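Local coordinates for protein putative NADPH-dependent oxidoreductase (Desulfitobacterium hafniense DCB-2, PDB 3DB2) that probably catalyses an NADPH-dependent oxidation or reduction, as a two-domain Rossmann-fold dehydrogenase of the GFO/IDH/MocA family whose substrate is not established, at residues T180-H185 and T233-P238; R199-G204 and V338-E343. All blocks are in the same frame, centred on the assembly; numbering follows the deposited sequence. Where two conformers were deposited one is given.

Both contacts set helices against the large mixed sheet that follows the Rossmann domain in this family. Contact 1 joins the turn between helices 178-181 and 183-194 to the end of strand 228-234; contact 2 lays helix 324-343 across strand 197-205. Contact 1 passes into contact 2 along the chain through helix 183-194. Their centres lie 16 Å apart and their nearest atoms about 6 Å, without touching. Contact 1 lies beside Lys97 and so is probably nearer the active-site cleft, while contact 2 packs towards one edge of the sheet. Asn217, on the strand between 228-234 and 197-205, bridges them by bonding Thr233 and Asn202. Each contact also reaches the second subunit.

Contact 1 (T180-H185 and T233-P238); sequences TQLGVH and TNWACP
The end of strand 228-234 runs past the turn around Leu182 and Gly183 that links helix 178-181 to helix 183-194, and the backbones come closest at Gly183 and Thr233, whose CA atoms are 6.1 Å apart. No hydrogen bond joins the segments; packing makes the contact. Thr233 holds CG2 anti to its carbonyl carbon, with OG1 in the crowded position between N and that carbon (chi1 47°), and CG2 rests 3.7 Å from Gly183 CA. Glycine suits this place, since a beta carbon would crowd that methyl. The hydroxyl of Thr233 is engaged by Asn217.

Beyond the strand, Trp235 swings its indole back to this turn. Gln181 is bent at chi2 (-9°), and its aliphatic CG meets the edge of the benzene ring near the ring plane, 3.8 Å from Trp235 CZ2. Leu182 approaches the pyrrole end obliquely, its CD1 3.9 Å from Trp235 NE1. An alanine in place of Trp235 removes the indole, and with it the contacts to Gln181 CG and Leu182 CD1, and would probably loosen the packing about this turn. Asn234 OD1 accepts from Ala236 N at 2.8 Å, an Asx turn.

Gln181 O makes a weak hydrogen bond to Lys97, in the Glu-Lys-Pro sequence that usually marks this family's active-site region, so the turn probably borders the catalytic cleft. Pro178 of helix 178-181 touches Thr233 and Trp235, and Leu182 packs on Phe154 of the adjacent strand 147-155.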
ATOM      1  N   THR C 180       1.093  17.066   0.595  1.00 19.35           N
ATOM      2  CA  THR C 180       2.077  17.999   1.152  1.00 18.70           C
ATOM      3  C   THR C 180       2.217  17.879   2.656  1.00 19.10           C
ATOM      4  O   THR C 180       3.298  17.583   3.168  1.00 25.68           O
ATOM      5  CB  THR C 180       1.682  19.448   0.792  1.00 18.05           C
ATOM      6  OG1 THR C 180       1.799  19.650  -0.624  1.00 21.69           O
ATOM      7  CG2 THR C 180       2.635  20.423   1.444  1.00 23.97           C
ATOM      8  N   GLN C 181       1.148  18.094   3.406  1.00 22.84           N
ATOM      9  CA  GLN C 181       1.178  18.199   4.851  1.00 23.46           C
ATOM     10  C   GLN C 181       1.634  16.900   5.514  1.00 23.48           C
ATOM     11  O   GLN C 181       2.362  16.942   6.508  1.00 30.16           O
ATOM     12  CB  GLN C 181      -0.197  18.546   5.436  1.00 24.33           C
ATOM     13  CG  GLN C 181      -0.680  19.962   5.343  1.00 37.19           C
ATOM     14  CD  GLN C 181       0.365  20.948   4.849  1.00 44.67           C
ATOM     15  OE1 GLN C 181       1.116  21.537   5.631  1.00 41.98           O
ATOM     16  NE2 GLN C 181       0.386  21.121   3.524  1.00 44.86           N
ATOM     17  N   LEU C 182       1.166  15.777   4.974  1.00 18.54           N
ATOM     18  CA  LEU C 182       1.450  14.461   5.533  1.00 15.22           C
ATOM     19  C   LEU C 182       2.504  13.787   4.662  1.00 14.29           C
ATOM     20  O   LEU C 182       3.490  13.252   5.167  1.00 19.93           O
ATOM     21  CB  LEU C 182       0.200  13.577   5.618  1.00 14.49           C
ATOM     22  CG  LEU C 182      -1.005  14.117   6.387  1.00 15.04           C
ATOM     23  CD1 LEU C 182      -2.086  13.045   6.565  1.00 17.85           C
ATOM     24  CD2 LEU C 182      -0.571  14.661   7.735  1.00 22.37           C
ATOM     25  N   GLY C 183       2.342  13.779   3.360  1.00 17.19           N
ATOM     26  CA  GLY C 183       3.185  12.979   2.496  1.00 21.02           C
ATOM     27  C   GLY C 183       4.646  13.366   2.524  1.00 22.40           C
ATOM     28  O   GLY C 183       5.514  12.525   2.300  1.00 18.36           O
ATOM     29  N   VAL C 184       4.965  14.658   2.750  1.00 18.06           N
ATOM     30  CA  VAL C 184       6.385  15.032   2.636  1.00 16.15           C
ATOM     31  C   VAL C 184       7.229  14.329   3.675  1.00 15.77           C
ATOM     32  O   VAL C 184       8.418  14.056   3.509  1.00 16.69           O
ATOM     33  CB  VAL C 184       6.487  16.567   2.762  1.00 24.60           C
ATOM     34  CG1 VAL C 184       7.915  17.020   3.025  1.00 35.35           C
ATOM     35  CG2 VAL C 184       5.964  17.190   1.478  1.00 31.41           C
ATOM     36  N   HIS C 185       6.600  14.000   4.818  1.00 16.19           N
ATOM     37  CA  HIS C 185       7.272  13.227   5.862  1.00 16.36           C
ATOM     38  C   HIS C 185       7.694  11.853   5.333  1.00 12.73           C
ATOM     39  O   HIS C 185       8.862  11.461   5.447  1.00 13.42           O
ATOM     40  CB  HIS C 185       6.382  12.982   7.063  1.00 18.40           C
ATOM     41  CG  HIS C 185       6.065  14.141   7.941  1.00 34.65           C
ATOM     42  ND1 HIS C 185       6.781  14.437   9.078  1.00 34.59           N
ATOM     43  CD2 HIS C 185       5.089  15.072   7.843  1.00 30.08           C
ATOM     44  CE1 HIS C 185       6.256  15.503   9.641  1.00 35.98           C
ATOM     45  NE2 HIS C 185       5.229  15.905   8.918  1.00 35.45           N
ATOM     46  N   THR C 233      -1.858   8.766   1.087  1.00 14.87           N
ATOM     47  CA  THR C 233      -2.068   9.965   1.916  1.00 13.54           C
ATOM     48  C   THR C 233      -3.570  10.234   1.909  1.00 16.32           C
ATOM     49  O   THR C 233      -4.192  10.249   0.845  1.00 15.78           O
ATOM     50  CB  THR C 233      -1.292  11.195   1.437  1.00 11.39           C
ATOM     51  OG1 THR C 233      -1.446  11.374   0.027  1.00 14.28           O
ATOM     52  CG2 THR C 233       0.194  11.021   1.728  1.00 16.62           C
ATOM     53  N   ASN C 234      -4.197  10.381   3.060  1.00 14.66           N
ATOM     54  CA  ASN C 234      -5.648  10.344   3.128  1.00 13.43           C
ATOM     55  C   ASN C 234      -6.110  11.286   4.228  1.00 20.53           C
ATOM     56  O   ASN C 234      -5.524  11.205   5.316  1.00 20.32           O
ATOM     57  CB  ASN C 234      -5.980   8.861   3.360  1.00 18.58           C
ATOM     58  CG  ASN C 234      -7.450   8.558   3.185  1.00 18.80           C
ATOM     59  OD1 ASN C 234      -8.221   9.360   3.701  1.00 21.11           O
ATOM     60  ND2 ASN C 234      -7.778   7.454   2.504  1.00 19.82           N
ATOM     61  N   TRP C 235      -7.081  12.135   3.940  1.00 17.75           N
ATOM     62  CA  TRP C 235      -7.577  13.095   4.941  1.00 16.40           C
ATOM     63  C   TRP C 235      -8.994  12.745   5.357  1.00 19.39           C
ATOM     64  O   TRP C 235      -9.729  13.585   5.853  1.00 20.09           O
ATOM     65  CB  TRP C 235      -7.481  14.537   4.409  1.00 15.60           C
ATOM     66  CG  TRP C 235      -6.320  15.338   4.918  1.00 18.77           C
ATOM     67  CD1 TRP C 235      -5.463  15.053   5.951  1.00 18.54           C
ATOM     68  CD2 TRP C 235      -5.868  16.608   4.404  1.00 19.06           C
ATOM     69  NE1 TRP C 235      -4.541  16.022   6.100  1.00 20.76           N
ATOM     70  CE2 TRP C 235      -4.753  17.009   5.167  1.00 21.18           C
ATOM     71  CE3 TRP C 235      -6.271  17.471   3.381  1.00 18.81           C
ATOM     72  CZ2 TRP C 235      -4.040  18.189   4.967  1.00 21.03           C
ATOM     73  CZ3 TRP C 235      -5.558  18.639   3.189  1.00 19.31           C
ATOM     74  CH2 TRP C 235      -4.456  19.009   3.959  1.00 22.54           C
ATOM     75  N   ALA C 236      -9.382  11.497   5.111  1.00 17.63           N
ATOM     76  CA  ALA C 236     -10.764  11.043   5.239  1.00 19.06           C
ATOM     77  C   ALA C 236     -10.928   9.818   6.114  1.00 16.24           C
ATOM     78  O   ALA C 236     -11.919   9.099   5.923  1.00 16.98           O
ATOM     79  CB  ALA C 236     -11.277  10.760   3.820  1.00 29.27           C
ATOM     80  N   CYS C 237      -9.965   9.576   7.023  1.00 15.62           N
ATOM     81  CA  CYS C 237     -10.053   8.428   7.912  1.00 17.59           C
ATOM     82  C   CYS C 237      -9.268   8.583   9.201  1.00 18.18           C
ATOM     83  O   CYS C 237      -8.431   9.456   9.375  1.00 18.48           O
ATOM     84  CB  CYS C 237      -9.582   7.165   7.146  1.00 19.52           C
ATOM     85  SG  CYS C 237      -7.840   7.299   6.629  1.00 19.90           S
ATOM     86  N   PRO C 238      -9.520   7.736  10.196  1.00 20.76           N
ATOM     87  CA  PRO C 238      -8.709   7.801  11.413  1.00 18.78           C
ATOM     88  C   PRO C 238      -7.207   7.685  11.155  1.00 22.37           C
ATOM     89  O   PRO C 238      -6.787   7.092  10.152  1.00 20.08           O
ATOM     90  CB  PRO C 238      -9.190   6.610  12.218  1.00 16.67           C
ATOM     91  CG  PRO C 238     -10.620   6.470  11.787  1.00 22.12           C
ATOM     92  CD  PRO C 238     -10.585   6.718  10.290  1.00 19.19           C
TER

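Contact 2 (R199-G204 and V338-E343); sequences RVFNFG and VKSVHE
Hydrogen bonding centres on Ser340. Its OG stands anti to the backbone N (chi1 170°), directed at the strand, and accepts from Asn202 N at 2.9 Å with an N-H...O angle of 158°. The same hydroxyl is bonded to Arg345 O, just after the segment, so one small polar group ties the strand to the chain following the helix. Serine suits the spot: the backbones are close here, with Phe201 CA and Ser340 CA only 5.7 Å apart, and the short side chain carries a hydroxyl that can accept from Asn202 N and donate to Arg345 O. A water makes a second polar link, donating to Asn202 O at 2.8 Å and also to Ser340 O. OG thus binds the N-H of Asn202 directly, and the Ser340 carbonyl reaches its C=O through the water.

The arrangement is a helix packed on a mixed beta-sheet, in the family's C-terminal alpha/beta region. The axes of strand and helix segments pass 6.6 Å apart, crossing at -62°.

Van der Waals packing of Val341 flanks these bonds, its methyls lying against polar atoms of the strand. Val341 lies alongside Asn202, the two pointing the same way, and its CG2 comes 3.2 Å from Asn202 ND2, a tight approach. The amide is held at both ends by the neighbouring strand, OD1 by Thr219 and ND2 by Asn217, which fixes its rotation and lets it bear a methyl beside it. The other methyl of Val341, CG1, reaches Gly204 O at 4.0 Å.

Among the aromatic contacts, Phe201 CD1 lies 3.4 Å from Ser340 OG, an oblique approach. Phe201 CE2 sits over the centre of one face of the Phe203 ring, 3.5 Å above its plane, while the Phe201 ring also stacks with Phe201 of the second subunit.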
ATOM      1  N   ARG C 199      10.681   8.542 -10.797  1.00 15.09           N
ATOM      2  CA  ARG C 199       9.397   8.855 -11.396  1.00 12.89           C
ATOM      3  C   ARG C 199       8.245   8.520 -10.447  1.00 14.66           C
ATOM      4  O   ARG C 199       8.354   7.722  -9.490  1.00 16.80           O
ATOM      5  CB  ARG C 199       9.148   8.114 -12.714  1.00 19.88           C
ATOM      6  CG  ARG C 199       9.095   6.589 -12.603  1.00 19.49           C
ATOM      7  CD  ARG C 199       9.096   5.970 -14.022  1.00 23.51           C
ATOM      8  NE  ARG C 199      10.353   6.429 -14.647  1.00 18.07           N
ATOM      9  CZ  ARG C 199      11.522   5.885 -14.398  1.00 18.41           C
ATOM     10  NH1 ARG C 199      11.661   4.830 -13.588  1.00 18.34           N
ATOM     11  NH2 ARG C 199      12.550   6.457 -15.029  1.00 24.40           N
ATOM     12  N   VAL C 200       7.102   9.156 -10.699  1.00 11.22           N
ATOM     13  CA  VAL C 200       5.909   9.184  -9.898  0.50 13.27           C
ATOM     14  C   VAL C 200       4.649   8.926 -10.717  1.00 16.21           C
ATOM     15  O   VAL C 200       4.591   9.474 -11.820  1.00 18.12           O
ATOM     16  CB  VAL C 200       5.747  10.586  -9.243  0.50 16.03           C
ATOM     17  CG1 VAL C 200       4.556  10.635  -8.300  0.50 16.27           C
ATOM     18  CG2 VAL C 200       7.017  10.985  -8.509  0.50 23.83           C
ATOM     19  N   PHE C 201       3.686   8.194 -10.166  1.00 11.44           N
ATOM     20  CA  PHE C 201       2.334   8.152 -10.721  1.00 13.85           C
ATOM     21  C   PHE C 201       1.372   8.360  -9.535  1.00 13.53           C
ATOM     22  O   PHE C 201       1.531   7.772  -8.470  1.00 15.50           O
ATOM     23  CB  PHE C 201       2.006   6.899 -11.537  1.00 13.23           C
ATOM     24  CG  PHE C 201       0.598   6.979 -12.105  1.00 16.23           C
ATOM     25  CD1 PHE C 201       0.418   7.579 -13.348  1.00 16.49           C
ATOM     26  CD2 PHE C 201      -0.533   6.517 -11.452  1.00 16.45           C
ATOM     27  CE1 PHE C 201      -0.853   7.717 -13.892  1.00 13.46           C
ATOM     28  CE2 PHE C 201      -1.798   6.636 -11.997  1.00 14.67           C
ATOM     29  CZ  PHE C 201      -1.954   7.240 -13.226  1.00 12.60           C
ATOM     30  N   ASN C 202       0.329   9.161  -9.746  1.00 13.76           N
ATOM     31  CA  ASN C 202      -0.652   9.314  -8.666  1.00 11.12           C
ATOM     32  C   ASN C 202      -2.089   9.272  -9.177  1.00 15.98           C
ATOM     33  O   ASN C 202      -2.383   9.852 -10.219  1.00 15.57           O
ATOM     34  CB  ASN C 202      -0.435  10.641  -7.932  1.00 13.16           C
ATOM     35  CG  ASN C 202      -1.248  10.849  -6.694  1.00 16.45           C
ATOM     36  OD1 ASN C 202      -1.127  10.163  -5.682  1.00 23.14           O
ATOM     37  ND2 ASN C 202      -2.122  11.842  -6.659  1.00 22.52           N
ATOM     38  N   PHE C 203      -2.972   8.629  -8.424  1.00 14.93           N
ATOM     39  CA  PHE C 203      -4.415   8.804  -8.520  1.00 12.87           C
ATOM     40  C   PHE C 203      -4.858   9.585  -7.274  1.00 16.77           C
ATOM     41  O   PHE C 203      -4.486   9.218  -6.143  1.00 15.49           O
ATOM     42  CB  PHE C 203      -5.178   7.522  -8.623  1.00 16.09           C
ATOM     43  CG  PHE C 203      -5.157   6.754  -9.943  1.00 18.95           C
ATOM     44  CD1 PHE C 203      -5.339   7.388 -11.146  1.00 18.44           C
ATOM     45  CD2 PHE C 203      -4.972   5.367  -9.922  1.00 15.08           C
ATOM     46  CE1 PHE C 203      -5.376   6.724 -12.356  1.00 16.37           C
ATOM     47  CE2 PHE C 203      -4.983   4.687 -11.132  1.00 16.14           C
ATOM     48  CZ  PHE C 203      -5.164   5.344 -12.336  1.00 16.30           C
ATOM     49  N   GLY C 204      -5.647  10.641  -7.435  1.00 15.48           N
ATOM     50  CA  GLY C 204      -6.114  11.299  -6.206  1.00 13.03           C
ATOM     51  C   GLY C 204      -7.237  12.293  -6.494  1.00 14.52           C
ATOM     52  O   GLY C 204      -7.333  12.801  -7.612  1.00 14.01           O
ATOM     53  N   VAL C 338       1.180  15.760  -8.307  1.00 15.03           N
ATOM     54  CA  VAL C 338       0.082  16.620  -8.794  1.00 14.18           C
ATOM     55  C   VAL C 338       0.047  16.721 -10.309  1.00 14.26           C
ATOM     56  O   VAL C 338      -1.027  16.668 -10.936  1.00 18.85           O
ATOM     57  CB  VAL C 338       0.212  17.994  -8.119  1.00 19.34           C
ATOM     58  CG1 VAL C 338      -0.842  18.976  -8.601  1.00 31.60           C
ATOM     59  CG2 VAL C 338       0.096  17.799  -6.606  1.00 18.46           C
ATOM     60  N   LYS C 339       1.219  16.819 -10.938  1.00 14.76           N
ATOM     61  CA  LYS C 339       1.335  16.889 -12.384  1.00 13.34           C
ATOM     62  C   LYS C 339       0.763  15.580 -12.967  1.00 19.21           C
ATOM     63  O   LYS C 339       0.104  15.639 -14.008  1.00 18.71           O
ATOM     64  CB  LYS C 339       2.753  17.046 -12.891  1.00 18.06           C
ATOM     65  CG  LYS C 339       2.813  17.333 -14.381  1.00 20.67           C
ATOM     66  CD  LYS C 339       4.215  17.594 -14.901  1.00 23.16           C
ATOM     67  CE  LYS C 339       4.742  18.974 -14.561  1.00 32.27           C
ATOM     68  NZ  LYS C 339       3.929  20.079 -15.137  1.00 48.43           N
ATOM     69  N   SER C 340       1.030  14.493 -12.242  1.00 15.25           N
ATOM     70  CA  SER C 340       0.620  13.162 -12.729  1.00 17.37           C
ATOM     71  C   SER C 340      -0.898  13.069 -12.778  1.00 18.81           C
ATOM     72  O   SER C 340      -1.507  12.448 -13.656  1.00 18.52           O
ATOM     73  CB  SER C 340       1.228  12.045 -11.865  1.00 17.45           C
ATOM     74  OG  SER C 340       0.694  10.772 -12.133  1.00 16.54           O
ATOM     75  N   VAL C 341      -1.559  13.700 -11.809  1.00 16.01           N
ATOM     76  CA  VAL C 341      -3.005  13.712 -11.738  1.00 18.69           C
ATOM     77  C   VAL C 341      -3.589  14.575 -12.852  1.00 19.67           C
ATOM     78  O   VAL C 341      -4.518  14.093 -13.510  1.00 22.62           O
ATOM     79  CB  VAL C 341      -3.559  14.242 -10.401  1.00 20.81           C
ATOM     80  CG1 VAL C 341      -5.066  14.457 -10.423  1.00 31.73           C
ATOM     81  CG2 VAL C 341      -3.239  13.227  -9.341  1.00 21.58           C
ATOM     82  N   HIS C 342      -3.080  15.784 -13.040  1.00 19.76           N
ATOM     83  CA  HIS C 342      -3.581  16.618 -14.125  1.00 20.01           C
ATOM     84  C   HIS C 342      -3.425  16.020 -15.514  1.00 21.13           C
ATOM     85  O   HIS C 342      -4.358  16.092 -16.300  1.00 22.00           O
ATOM     86  CB  HIS C 342      -2.847  17.975 -14.075  1.00 21.25           C
ATOM     87  CG  HIS C 342      -3.315  18.675 -12.822  1.00 34.85           C
ATOM     88  ND1 HIS C 342      -2.452  19.178 -11.873  1.00 45.44           N
ATOM     89  CD2 HIS C 342      -4.560  18.927 -12.361  1.00 44.10           C
ATOM     90  CE1 HIS C 342      -3.160  19.724 -10.893  1.00 44.34           C
ATOM     91  NE2 HIS C 342      -4.443  19.590 -11.154  1.00 42.34           N
ATOM     92  N   GLU C 343      -2.259  15.436 -15.783  1.00 20.02           N
ATOM     93  CA  GLU C 343      -1.837  14.977 -17.088  1.00 18.41           C
ATOM     94  C   GLU C 343      -2.106  13.496 -17.323  1.00 19.39           C
ATOM     95  O   GLU C 343      -1.846  13.011 -18.424  1.00 20.99           O
ATOM     96  CB  GLU C 343      -0.360  15.345 -17.231  1.00 17.86           C
ATOM     97  CG  GLU C 343      -0.210  16.873 -17.256  1.00 23.47           C
ATOM     98  CD  GLU C 343       1.113  17.340 -17.803  1.00 27.46           C
ATOM     99  OE1 GLU C 343       1.746  16.686 -18.654  1.00 30.27           O
ATOM    100  OE2 GLU C 343       1.553  18.421 -17.362  1.00 27.72           O
TER
HETATM  101  O   HOH W   1      -3.430  10.273 -12.780  1.00 16.94           O